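PDB 3GMF: protein-disulfide isomerase from Novosphingobium aromaticivorans, which probably forms or rearranges disulfide bonds in other proteins as a thioredoxin-fold isomerase. Local coordinates for residues N72-P75 and P76-F80; T81-T84 and A85-S89; S187-P190 and Q191-R195. All blocks are in the same frame, centred on the assembly; numbering follows the deposited sequence. Where two conformers were deposited one is given.

Interaction 1: residues N72-P75 and P76-F80; sequences NCVP and PSRFF
Val-74 and Arg-78 meet where the chain turns from helix 62-73 into helix 76-88, a junction that two successive prolines carry. The two side chains run at a slant to one another, and it is the aliphatic root of the arginine, not its charged end, that does the touching: CG of Arg-78 lies 3.8 Å from CG2 of Val-74. CG of Arg-78 stands opposite the backbone N (chi1 167°), which lays the root of the chain against the valine. In the conformer described, one of two, a bend at chi2 then carries the guanidinium along the helix, away from the valine. The same valine methyl also packs against the start of the next residue, 3.8 Å from the backbone N of Phe-79.

Beside the root of Arg-78, the carbonyl of Pro-75 accepts from two amides of the following turn. Arg-78 N donates to Pro-75 O over 2.8 Å, from above the carbonyl plane, and Phe-79 N adds a weak, bent bond of 3.2 Å to the same oxygen. Pro-76 follows with its ring set close to that of Pro-75, CB of Pro-75 being 3.7 Å from CD of Pro-76.

On the other flank the amide of Asn-72 approaches the ring of Phe-79 obliquely, ND2 lying 4.4 Å from CE1. That ND2 is engaged by Ala-68 O and Asn-57 OD1, so the ring contact is no more than packing, and Phe-79 itself stacks on His-8. Next to Asn-72, Cys-73 is joined by a disulfide to Cys-143. A proline near the beginning of a helix costs little, because first-turn amides need no partner within the helix; the chemistry is consistent with a turn stiffened by two rings and held by a shared carbonyl and hydrocarbon packing.

Interaction 2: residues T81-T84 and A85-S89; sequences TLHT and AFMRS
Thr-84 and Arg-88, one helical turn apart, are joined twice: Arg-88 N donates to Thr-84 O over 2.7 Å in a nearly straight bond (171°), and the side chains run alongside each other with CG2 of Thr-84 3.7 Å from CD of Arg-88. The threonine methyl reaches the guanidinium at its edge, in its plane. With CG2 opposite the backbone N (chi1 -71°), OG1 lies beside that N, where Phe-80 O and Glu-34 OE2 engage it.

The preceding carbonyls are satisfied in the same helical fashion. Thr-81 O receives Ala-85 N, Leu-82 O receives Phe-86 N at 3.0 Å and His-83 O receives Met-87 N. At the helix end Ala-85 O is gripped from opposite faces of its plane by Ser-89 N at 2.8 Å and, in the conformer described, by Ser-89 OG at 2.7 Å, which would reinforce the final turn. Beyond the helix, Phe-86 O accepts from Trp-93 NE1, and Met-87 O is hydrogen-bonded to Ser-31 OG.

Apolar contacts accompany these bonds. CD1 of Leu-82 lies 4.0 Å from CE2 of Phe-86, both side chains pointing the same way, while CG of Met-87 sits over one face of the His-83 imidazole, toward its rim. ND1 of that ring is bonded to Tyr-25 OH.

The buried faces of the helix look onto several elements. Met-87 touches Cys-30 and Glu-34 of helix 28-46, the cysteine belonging to a probable thioredoxin-type CxxC pair; Phe-86 packs on helix 62-73, and Leu-82 rests on Met-130 of helix 126-131.

Interaction 3: residues S187-P190 and Q191-R195; sequences SLRP and QILAR
Segments 187-190 and 191-195 form one continuous helix, kinked at Pro-190, whose nitrogen cannot bond to the preceding turn, while Ile-192, Leu-193 and Ala-194 donate to the carbonyls of Leu-188, Arg-189 and Pro-190. The Leu-193 N to Arg-189 O bond is 2.9 Å long and nearly straight at 175°. Leu-188 O takes two donors, since Gln-191 N also makes a weak bond to it.

Gln-191 contributes a further bond from its side chain. NE2 donates to Ser-187 O over 2.9 Å, the oxygen lying in the plane of the glutamine amide. With CG placed opposite the carbonyl carbon (chi1 -54°), the extended chain runs beside the previous turn and sets NE2 well above the plane of the Ser-187 carbonyl. The straightness of this bond, 175° at the hydrogen, shows that the amide is aimed squarely at the oxygen even though it comes in from above the carbonyl. The same NE2 also bonds to Thr-182 OG1, which links the helix to the loop before it.

This is the C-terminal helix of the thioredoxin fold, which lies against the central sheet, and its inward face is hydrocarbon. Leu-188 and Ile-192 slant across each other there, CD1 of Ile-192 lying 3.7 Å from CG and 3.8 Å from CD2 of Leu-188. Both side chains touch Leu-19 of strand 17-23, and Ile-192 packs on Leu-41 and Met-45 of helix 28-46 as well.

Along another side of the helix, Arg-189 and Leu-193 run together in the same direction, CG of the arginine 3.8 Å from CD1 of the leucine. The arginine bends at chi3 (77°), and its NH1 is bonded to Gln-40 OE1 of helix 28-46.

From the N terminus the three contacts come in series, neither nested nor crossing, and each joins adjoining segments, so none closes a long loop. Interaction 1 turns the chain from helix 62-73 into helix 76-88, and interaction 2 continues along that second helix to its end. The two touch directly, Val-74 CG1 lying 3.9 Å from Leu-82 CD2. Side chains of interaction 1 face strands 7-10 and 51-57, those of interaction 2 helices 28-46 and 62-73. Interaction 3 comes about a hundred residues later, in helix 185-196, with its nearest atoms about 12 Å from interaction 2. Helix 28-46 relates the distant regions, since it packs on both helix 76-88 and helix 185-196.

Interaction 1: residues N72-P75 and P76-F80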
loop_
_atom_site.group_PDB
_atom_site.type_symbol
_atom_site.label_atom_id
_atom_site.label_comp_id
_atom_site.label_asym_id
_atom_site.label_seq_id
_atom_site.Cartn_x
_atom_site.Cartn_y
_atom_site.Cartn_z
ATOM N N ASN A 72 -7.790 -0.271 -3.776
ATOM C CA ASN A 72 -7.893 0.334 -5.106
ATOM C C ASN A 72 -9.285 0.294 -5.744
ATOM O O ASN A 72 -9.471 0.905 -6.804
ATOM C CB ASN A 72 -6.845 -0.233 -6.068
ATOM C CG ASN A 72 -5.443 0.280 -5.765
ATOM O OD1 ASN A 72 -4.980 1.245 -6.379
ATOM N ND2 ASN A 72 -4.766 -0.363 -4.808
ATOM N N CYS A 73 -10.229 -0.354 -5.088
ATOM C CA CYS A 73 -11.594 -0.481 -5.674
ATOM C C CYS A 73 -12.491 0.605 -5.142
ATOM O O CYS A 73 -13.496 0.848 -5.750
ATOM C CB CYS A 73 -12.216 -1.883 -5.493
ATOM S SG CYS A 73 -12.956 -2.287 -3.870
ATOM N N VAL A 74 -12.123 1.277 -4.071
ATOM C CA VAL A 74 -12.891 2.396 -3.515
ATOM C C VAL A 74 -12.597 3.704 -4.270
ATOM O O VAL A 74 -11.553 3.820 -4.912
ATOM C CB VAL A 74 -12.660 2.571 -1.977
ATOM C CG1 VAL A 74 -13.201 1.383 -1.195
ATOM C CG2 VAL A 74 -11.191 2.840 -1.643
ATOM N N PRO A 75 -13.530 4.684 -4.226
ATOM C CA PRO A 75 -13.247 6.014 -4.783
ATOM C C PRO A 75 -11.982 6.651 -4.186
ATOM O O PRO A 75 -11.683 6.411 -3.014
ATOM C CB PRO A 75 -14.493 6.835 -4.395
ATOM C CG PRO A 75 -15.184 6.037 -3.335
ATOM C CD PRO A 75 -14.901 4.613 -3.684
ATOM N N PRO A 76 -11.231 7.435 -4.993
ATOM C CA PRO A 76 -10.023 8.160 -4.559
ATOM C C PRO A 76 -10.128 8.837 -3.188
ATOM O O PRO A 76 -9.196 8.744 -2.389
ATOM C CB PRO A 76 -9.830 9.204 -5.661
ATOM C CG PRO A 76 -10.375 8.550 -6.876
ATOM C CD PRO A 76 -11.497 7.645 -6.431
ATOM N N SER A 77 -11.273 9.458 -2.904
ATOM C CA SER A 77 -11.495 10.162 -1.635
ATOM C C SER A 77 -11.644 9.247 -0.400
ATOM O O SER A 77 -11.785 9.741 0.724
ATOM C CB SER A 77 -12.713 11.086 -1.762
ATOM O OG SER A 77 -13.855 10.344 -2.147
ATOM N N ARG A 78 -11.631 7.931 -0.631
ATOM C CA ARG A 78 -11.683 6.940 0.438
ATOM C C ARG A 78 -10.368 6.147 0.516
ATOM O O ARG A 78 -10.053 5.566 1.563
ATOM C CB ARG A 78 -12.906 6.020 0.265
ATOM C CG ARG A 78 -12.916 4.750 1.117
ATOM C CD ARG A 78 -14.186 4.582 1.951
ATOM N NE ARG A 78 -14.150 3.361 2.765
ATOM C CZ ARG A 78 -13.476 3.221 3.908
ATOM N NH1 ARG A 78 -12.750 4.219 4.402
ATOM N NH2 ARG A 78 -13.521 2.066 4.562
ATOM N N PHE A 79 -9.593 6.139 -0.577
ATOM C CA PHE A 79 -8.303 5.387 -0.600
ATOM C C PHE A 79 -7.472 5.591 0.637
ATOM O O PHE A 79 -7.060 4.613 1.272
ATOM C CB PHE A 79 -7.417 5.733 -1.814
ATOM C CG PHE A 79 -6.049 5.070 -1.759
ATOM C CD1 PHE A 79 -5.902 3.730 -2.122
ATOM C CD2 PHE A 79 -4.923 5.773 -1.300
ATOM C CE1 PHE A 79 -4.647 3.100 -2.049
ATOM C CE2 PHE A 79 -3.660 5.148 -1.227
ATOM C CZ PHE A 79 -3.538 3.812 -1.598
ATOM N N PHE A 80 -7.176 6.854 0.948
ATOM C CA PHE A 80 -6.171 7.147 1.968
ATOM C C PHE A 80 -6.576 6.708 3.361
ATOM O O PHE A 80 -5.728 6.217 4.107
ATOM C CB PHE A 80 -5.706 8.608 1.912
ATOM C CG PHE A 80 -4.650 8.848 0.879
ATOM C CD1 PHE A 80 -3.314 8.566 1.163
ATOM C CD2 PHE A 80 -4.983 9.315 -0.391
ATOM C CE1 PHE A 80 -2.330 8.763 0.210
ATOM C CE2 PHE A 80 -3.984 9.513 -1.366
ATOM C CZ PHE A 80 -2.665 9.232 -1.056
#

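Interaction 2: residues T81-T84 and A85-S89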
loop_
_atom_site.group_PDB
_atom_site.type_symbol
_atom_site.label_atom_id
_atom_site.label_comp_id
_atom_site.label_asym_id
_atom_site.label_seq_id
_atom_site.Cartn_x
_atom_site.Cartn_y
_atom_site.Cartn_z
ATOM N N THR A 81 -7.862 6.849 3.703
ATOM C CA THR A 81 -8.348 6.357 4.994
ATOM C C THR A 81 -8.234 4.836 5.082
ATOM O O THR A 81 -7.799 4.302 6.093
ATOM C CB THR A 81 -9.793 6.804 5.328
ATOM O OG1 THR A 81 -10.615 6.751 4.155
ATOM C CG2 THR A 81 -9.783 8.214 5.879
ATOM N N LEU A 82 -8.591 4.155 4.004
ATOM C CA LEU A 82 -8.558 2.697 3.969
ATOM C C LEU A 82 -7.123 2.131 3.947
ATOM O O LEU A 82 -6.813 1.182 4.689
ATOM C CB LEU A 82 -9.356 2.203 2.769
ATOM C CG LEU A 82 -9.828 0.745 2.820
ATOM C CD1 LEU A 82 -10.438 0.382 4.190
ATOM C CD2 LEU A 82 -10.806 0.511 1.692
ATOM N N HIS A 83 -6.282 2.704 3.096
ATOM C CA HIS A 83 -4.851 2.390 3.035
ATOM C C HIS A 83 -4.197 2.554 4.407
ATOM O O HIS A 83 -3.506 1.654 4.874
ATOM C CB HIS A 83 -4.170 3.283 1.985
ATOM C CG HIS A 83 -2.670 3.189 1.969
ATOM N ND1 HIS A 83 -1.993 2.208 1.270
ATOM C CD2 HIS A 83 -1.721 3.957 2.554
ATOM C CE1 HIS A 83 -0.691 2.374 1.438
ATOM N NE2 HIS A 83 -0.501 3.438 2.204
ATOM N N THR A 84 -4.447 3.688 5.071
ATOM C CA THR A 84 -3.884 3.946 6.400
ATOM C C THR A 84 -4.393 2.932 7.424
ATOM O O THR A 84 -3.609 2.457 8.255
ATOM C CB THR A 84 -4.143 5.431 6.855
ATOM O OG1 THR A 84 -3.326 6.303 6.059
ATOM C CG2 THR A 84 -3.797 5.639 8.316
ATOM N N ALA A 85 -5.683 2.587 7.338
ATOM C CA ALA A 85 -6.296 1.598 8.239
ATOM C C ALA A 85 -5.634 0.214 8.138
ATOM O O ALA A 85 -5.231 -0.358 9.154
ATOM C CB ALA A 85 -7.806 1.490 8.000
ATOM N N PHE A 86 -5.486 -0.294 6.915
ATOM C CA PHE A 86 -4.743 -1.557 6.718
ATOM C C PHE A 86 -3.323 -1.506 7.243
ATOM O O PHE A 86 -2.846 -2.486 7.843
ATOM C CB PHE A 86 -4.736 -1.992 5.254
ATOM C CG PHE A 86 -5.965 -2.736 4.833
ATOM C CD1 PHE A 86 -6.169 -4.066 5.215
ATOM C CD2 PHE A 86 -6.922 -2.107 4.025
ATOM C CE1 PHE A 86 -7.303 -4.758 4.788
ATOM C CE2 PHE A 86 -8.055 -2.773 3.601
ATOM C CZ PHE A 86 -8.264 -4.108 3.993
ATOM N N MET A 87 -2.644 -0.374 7.030
ATOM C CA MET A 87 -1.267 -0.234 7.498
ATOM C C MET A 87 -1.192 -0.096 9.015
ATOM O O MET A 87 -0.412 -0.799 9.658
ATOM C CB MET A 87 -0.559 0.951 6.836
ATOM C CG MET A 87 -0.146 0.712 5.401
ATOM S SD MET A 87 1.007 -0.691 5.124
ATOM C CE MET A 87 1.420 -0.288 3.439
ATOM N N ARG A 88 -1.995 0.813 9.582
ATOM C CA ARG A 88 -2.006 1.008 11.033
ATOM C C ARG A 88 -2.477 -0.220 11.805
ATOM O O ARG A 88 -1.940 -0.521 12.879
ATOM C CB ARG A 88 -2.859 2.229 11.428
ATOM C CG ARG A 88 -2.177 3.540 11.111
ATOM C CD ARG A 88 -2.950 4.702 11.751
ATOM N NE ARG A 88 -2.137 5.911 11.811
ATOM C CZ ARG A 88 -1.399 6.262 12.863
ATOM N NH1 ARG A 88 -0.688 7.381 12.831
ATOM N NH2 ARG A 88 -1.371 5.499 13.946
ATOM N N SER A 89 -3.443 -0.949 11.259
ATOM C CA SER A 89 -3.998 -2.103 11.966
ATOM C C SER A 89 -3.409 -3.432 11.490
ATOM O O SER A 89 -3.998 -4.493 11.730
ATOM C CB SER A 89 -5.525 -2.133 11.860
ATOM O OG SER A 89 -5.938 -2.524 10.564
#

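Interaction 3: residues S187-P190 and Q191-R195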
loop_
_atom_site.group_PDB
_atom_site.type_symbol
_atom_site.label_atom_id
_atom_site.label_comp_id
_atom_site.label_asym_id
_atom_site.label_seq_id
_atom_site.Cartn_x
_atom_site.Cartn_y
_atom_site.Cartn_z
ATOM N N SER A 187 15.310 7.771 8.757
ATOM C CA SER A 187 16.172 8.097 7.619
ATOM C C SER A 187 15.527 9.050 6.582
ATOM O O SER A 187 16.213 9.842 5.920
ATOM C CB SER A 187 16.706 6.822 6.949
ATOM O OG SER A 187 15.662 5.993 6.493
ATOM N N LEU A 188 14.218 8.941 6.417
ATOM C CA LEU A 188 13.520 9.768 5.459
ATOM C C LEU A 188 13.379 11.233 5.889
ATOM O O LEU A 188 13.654 12.137 5.096
ATOM C CB LEU A 188 12.149 9.177 5.150
ATOM C CG LEU A 188 11.327 9.989 4.125
ATOM C CD1 LEU A 188 11.991 10.089 2.727
ATOM C CD2 LEU A 188 9.930 9.404 4.028
ATOM N N ARG A 189 12.927 11.448 7.120
ATOM C CA ARG A 189 12.563 12.799 7.576
ATOM C C ARG A 189 13.650 13.877 7.363
ATOM O O ARG A 189 13.314 14.956 6.849
ATOM C CB ARG A 189 12.051 12.787 9.023
ATOM C CG ARG A 189 11.668 14.172 9.540
ATOM C CD ARG A 189 11.055 14.115 10.902
ATOM N NE ARG A 189 12.060 13.924 11.930
ATOM C CZ ARG A 189 11.804 13.974 13.235
ATOM N NH1 ARG A 189 10.572 14.212 13.666
ATOM N NH2 ARG A 189 12.783 13.791 14.106
ATOM N N PRO A 190 14.933 13.594 7.705
ATOM C CA PRO A 190 15.929 14.658 7.472
ATOM C C PRO A 190 16.074 15.040 5.992
ATOM O O PRO A 190 16.347 16.203 5.677
ATOM C CB PRO A 190 17.237 14.065 8.019
ATOM C CG PRO A 190 16.801 12.962 8.959
ATOM C CD PRO A 190 15.566 12.402 8.312
ATOM N N GLN A 191 15.882 14.076 5.087
ATOM C CA GLN A 191 15.927 14.371 3.664
ATOM C C GLN A 191 14.747 15.203 3.187
ATOM O O GLN A 191 14.920 16.084 2.331
ATOM C CB GLN A 191 16.082 13.082 2.842
ATOM C CG GLN A 191 17.293 12.293 3.328
ATOM C CD GLN A 191 17.531 11.025 2.542
ATOM O OE1 GLN A 191 18.007 11.056 1.401
ATOM N NE2 GLN A 191 17.227 9.886 3.171
ATOM N N ILE A 192 13.574 14.977 3.779
ATOM C CA ILE A 192 12.398 15.809 3.484
ATOM C C ILE A 192 12.600 17.233 4.013
ATOM O O ILE A 192 12.416 18.208 3.276
ATOM C CB ILE A 192 11.111 15.195 4.044
ATOM C CG1 ILE A 192 10.775 13.930 3.242
ATOM C CG2 ILE A 192 9.935 16.221 4.027
ATOM C CD1 ILE A 192 9.578 13.207 3.715
ATOM N N LEU A 193 12.998 17.348 5.275
ATOM C CA LEU A 193 13.202 18.683 5.890
ATOM C C LEU A 193 14.307 19.486 5.188
ATOM O O LEU A 193 14.176 20.699 5.027
ATOM C CB LEU A 193 13.460 18.549 7.392
ATOM C CG LEU A 193 12.307 17.924 8.217
ATOM C CD1 LEU A 193 12.653 17.869 9.709
ATOM C CD2 LEU A 193 10.944 18.617 8.007
ATOM N N ALA A 194 15.381 18.818 4.752
ATOM C CA ALA A 194 16.467 19.487 4.010
ATOM C C ALA A 194 15.962 20.154 2.731
ATOM O O ALA A 194 16.373 21.279 2.397
ATOM C CB ALA A 194 17.579 18.513 3.671
ATOM N N ARG A 195 15.082 19.446 2.027
ATOM C CA ARG A 195 14.451 19.920 0.786
ATOM C C ARG A 195 13.444 21.040 1.062
ATOM O O ARG A 195 13.381 22.039 0.335
ATOM C CB ARG A 195 13.717 18.753 0.110
ATOM C CG ARG A 195 13.922 18.553 -1.397
ATOM C CD ARG A 195 13.991 19.837 -2.209
ATOM N NE ARG A 195 13.119 19.774 -3.380
ATOM C CZ ARG A 195 11.875 20.244 -3.412
ATOM N NH1 ARG A 195 11.165 20.139 -4.521
ATOM N NH2 ARG A 195 11.342 20.830 -2.346
#